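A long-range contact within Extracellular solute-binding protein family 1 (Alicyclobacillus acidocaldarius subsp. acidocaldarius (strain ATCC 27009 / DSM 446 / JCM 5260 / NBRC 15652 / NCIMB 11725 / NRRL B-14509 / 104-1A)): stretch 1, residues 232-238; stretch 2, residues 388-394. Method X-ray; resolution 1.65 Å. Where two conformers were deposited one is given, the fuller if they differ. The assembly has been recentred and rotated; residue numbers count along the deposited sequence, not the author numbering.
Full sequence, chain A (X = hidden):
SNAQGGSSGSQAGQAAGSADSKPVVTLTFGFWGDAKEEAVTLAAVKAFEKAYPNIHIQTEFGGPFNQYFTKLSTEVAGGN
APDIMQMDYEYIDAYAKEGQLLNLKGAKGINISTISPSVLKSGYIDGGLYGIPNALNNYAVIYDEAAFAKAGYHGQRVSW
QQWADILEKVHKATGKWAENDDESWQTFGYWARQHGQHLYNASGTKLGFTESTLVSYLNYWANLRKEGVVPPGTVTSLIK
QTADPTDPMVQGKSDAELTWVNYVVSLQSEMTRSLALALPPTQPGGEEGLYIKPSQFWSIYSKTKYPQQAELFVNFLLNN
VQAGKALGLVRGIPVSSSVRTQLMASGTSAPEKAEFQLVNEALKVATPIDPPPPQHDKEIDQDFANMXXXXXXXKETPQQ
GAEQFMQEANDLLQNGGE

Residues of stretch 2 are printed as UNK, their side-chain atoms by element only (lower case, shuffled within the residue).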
# COMPACT_ATOMS: atom_id res chain seq x y z
N PRO A 232 15.64 5.96 -21.03
CA PRO A 232 14.85 5.66 -22.24
C PRO A 232 14.07 4.35 -22.08
O PRO A 232 14.36 3.55 -21.18
CB PRO A 232 15.92 5.52 -23.32
CG PRO A 232 17.15 5.10 -22.59
CD PRO A 232 17.09 5.77 -21.25
N GLY A 233 13.08 4.13 -22.94
CA GLY A 233 12.23 2.96 -22.84
C GLY A 233 12.98 1.65 -22.91
O GLY A 233 12.59 0.67 -22.28
N THR A 234 14.06 1.62 -23.68
CA THR A 234 14.86 0.42 -23.82
C THR A 234 15.54 0.02 -22.51
O THR A 234 15.76 -1.16 -22.26
CB THR A 234 15.91 0.60 -24.92
OG1 THR A 234 16.60 1.84 -24.72
CG2 THR A 234 15.24 0.61 -26.29
N VAL A 235 15.88 1.00 -21.68
CA VAL A 235 16.44 0.74 -20.36
C VAL A 235 15.33 0.34 -19.39
O VAL A 235 15.44 -0.65 -18.67
CB VAL A 235 17.25 1.96 -19.85
CG1 VAL A 235 17.66 1.79 -18.39
CG2 VAL A 235 18.47 2.16 -20.74
N THR A 236 14.24 1.09 -19.39
CA THR A 236 13.11 0.81 -18.51
C THR A 236 12.55 -0.58 -18.73
O THR A 236 12.15 -1.24 -17.77
CB THR A 236 12.04 1.89 -18.71
OG1 THR A 236 12.63 3.14 -18.36
CG2 THR A 236 10.80 1.64 -17.88
N SER A 237 12.56 -1.03 -19.98
CA SER A 237 12.01 -2.34 -20.33
C SER A 237 12.75 -3.50 -19.66
O SER A 237 12.18 -4.57 -19.51
CB SER A 237 12.00 -2.55 -21.84
OG SER A 237 13.30 -2.46 -22.37
N LEU A 238 14.00 -3.29 -19.28
CA LEU A 238 14.81 -4.32 -18.62
C LEU A 238 14.48 -4.49 -17.14
O LEU A 238 14.87 -5.46 -16.53
CB LEU A 238 16.30 -3.98 -18.74
CG LEU A 238 16.86 -3.83 -20.15
CD1 LEU A 238 18.23 -3.16 -20.12
CD2 LEU A 238 16.93 -5.17 -20.82
N UNK A 388 2.29 1.71 -22.10
CA UNK A 388 3.32 2.62 -21.63
C UNK A 388 4.64 2.30 -22.32
O UNK A 388 5.34 3.19 -22.79
c UNK A 388 3.48 2.57 -20.10
c UNK A 388 2.29 3.25 -19.45
c UNK A 388 4.79 3.22 -19.65
N UNK A 389 4.97 1.01 -22.38
CA UNK A 389 6.18 0.56 -23.05
C UNK A 389 6.19 0.97 -24.53
O UNK A 389 7.21 1.44 -25.03
o UNK A 389 6.74 -3.69 -22.78
n UNK A 389 8.88 -3.60 -23.44
c UNK A 389 7.70 -3.05 -23.21
c UNK A 389 7.58 -1.56 -23.51
c UNK A 389 6.33 -0.96 -22.89
N UNK A 390 5.06 0.81 -25.22
CA UNK A 390 4.94 1.24 -26.64
C UNK A 390 5.15 2.74 -26.82
O UNK A 390 5.80 3.16 -27.77
c UNK A 390 3.58 0.84 -27.21
N UNK A 391 4.62 3.53 -25.90
CA UNK A 391 4.82 4.96 -25.91
C UNK A 391 6.30 5.30 -25.64
O UNK A 391 6.86 6.15 -26.31
c UNK A 391 2.44 5.49 -25.34
c UNK A 391 4.23 7.15 -24.79
c UNK A 391 3.89 5.67 -24.91
N UNK A 392 6.90 4.62 -24.66
CA UNK A 392 8.32 4.86 -24.30
C UNK A 392 9.25 4.50 -25.44
O UNK A 392 10.29 5.12 -25.62
o UNK A 392 8.39 2.35 -20.81
c UNK A 392 8.12 4.56 -21.76
n UNK A 392 8.02 4.06 -19.40
c UNK A 392 8.20 3.56 -20.61
c UNK A 392 8.69 4.04 -23.06
N UNK A 393 8.88 3.47 -26.19
CA UNK A 393 9.65 3.04 -27.35
C UNK A 393 9.44 3.93 -28.57
O UNK A 393 10.19 3.83 -29.55
c UNK A 393 10.93 0.62 -26.12
c UNK A 393 9.76 -1.87 -26.37
c UNK A 393 9.24 1.62 -27.74
c UNK A 393 9.25 -0.78 -27.05
c UNK A 393 11.45 -0.47 -25.43
c UNK A 393 9.81 0.48 -26.94
o UNK A 393 11.36 -2.79 -24.89
c UNK A 393 10.86 -1.71 -25.56
N UNK A 394 8.42 4.78 -28.55
CA UNK A 394 8.12 5.66 -29.67
C UNK A 394 7.32 4.96 -30.74
O UNK A 394 7.21 5.46 -31.86
O HOH W 1 12.83 6.27 -24.88
O HOH W 2 10.22 0.45 -21.17

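Position 388 carries three side-chain carbons, one of them bearing the other two. No atom of the side chain comes near stretch 1. Its backbone O accepts a hydrogen bond from N of position 392. Three carbons branched at CB without a heteroatom make it V388.

Position 389 has three carbons in a row, and the third bears one oxygen and one nitrogen. That is a carboxamide on a two-methylene arm. CA-to-CB points sideways, but the extended chain brings its end nearer to stretch 1. Its nitrogen lies 3.7 Å from CB of S237. The residue is Q389, and both chi1 and chi2 are t.

Position 390 has a single side-chain carbon. It touches nothing on stretch 1. It is A390.

Position 391 again shows three carbons, one bearing two. It is buried but out of reach of stretch 1. It is V391.

Position 392 repeats the pattern of three carbons with a terminal oxygen and nitrogen. Here CA-to-CB points toward stretch 1. Its CB sits 3.7 Å from CA of G233, and its side-chain oxygen is 3.9 Å from CG2 of T236. The residue is Q392.

Position 393 has one carbon leading to a six-carbon ring that bears one oxygen. One ring carbon lies 3.5 Å from O of G233. N of T234 approaches the ring edge, 3.8 Å from the same carbon. The ring's oxygen is 3.1 Å from CB of S237. A phenol is the only match, so this is Y393. NE2 of Q389 donates a hydrogen bond to OH of Y393 at 3.0 Å, which ties the two side chains together one helical turn apart.

Position 394 has no side-chain atoms. Phi is 82°, a value that favours glycine, and the backbone closes the helix in a Schellman motif. It is G394, without contact to stretch 1.

The contact centres on G233 and Q392, whose CA atoms are 4.6 Å apart. The absence of a side chain at G233 permits this approach: an ideal CB there would fall 2.8 Å from CB of Q392, a clash. No clear direct hydrogen bond crosses the interface. Two waters bridge it instead. Water 1 accepts from N of G233 and donates to O of Q392, both at 2.9 Å. Water 2 donates to O of G233 at 2.6 Å and to OE1 of Q392 at 2.7 Å. The joint is small, burying 262 Å² in total, and its touching residues are at least 152 apart in sequence.

Stretch 2 388-394: VQAVQYG
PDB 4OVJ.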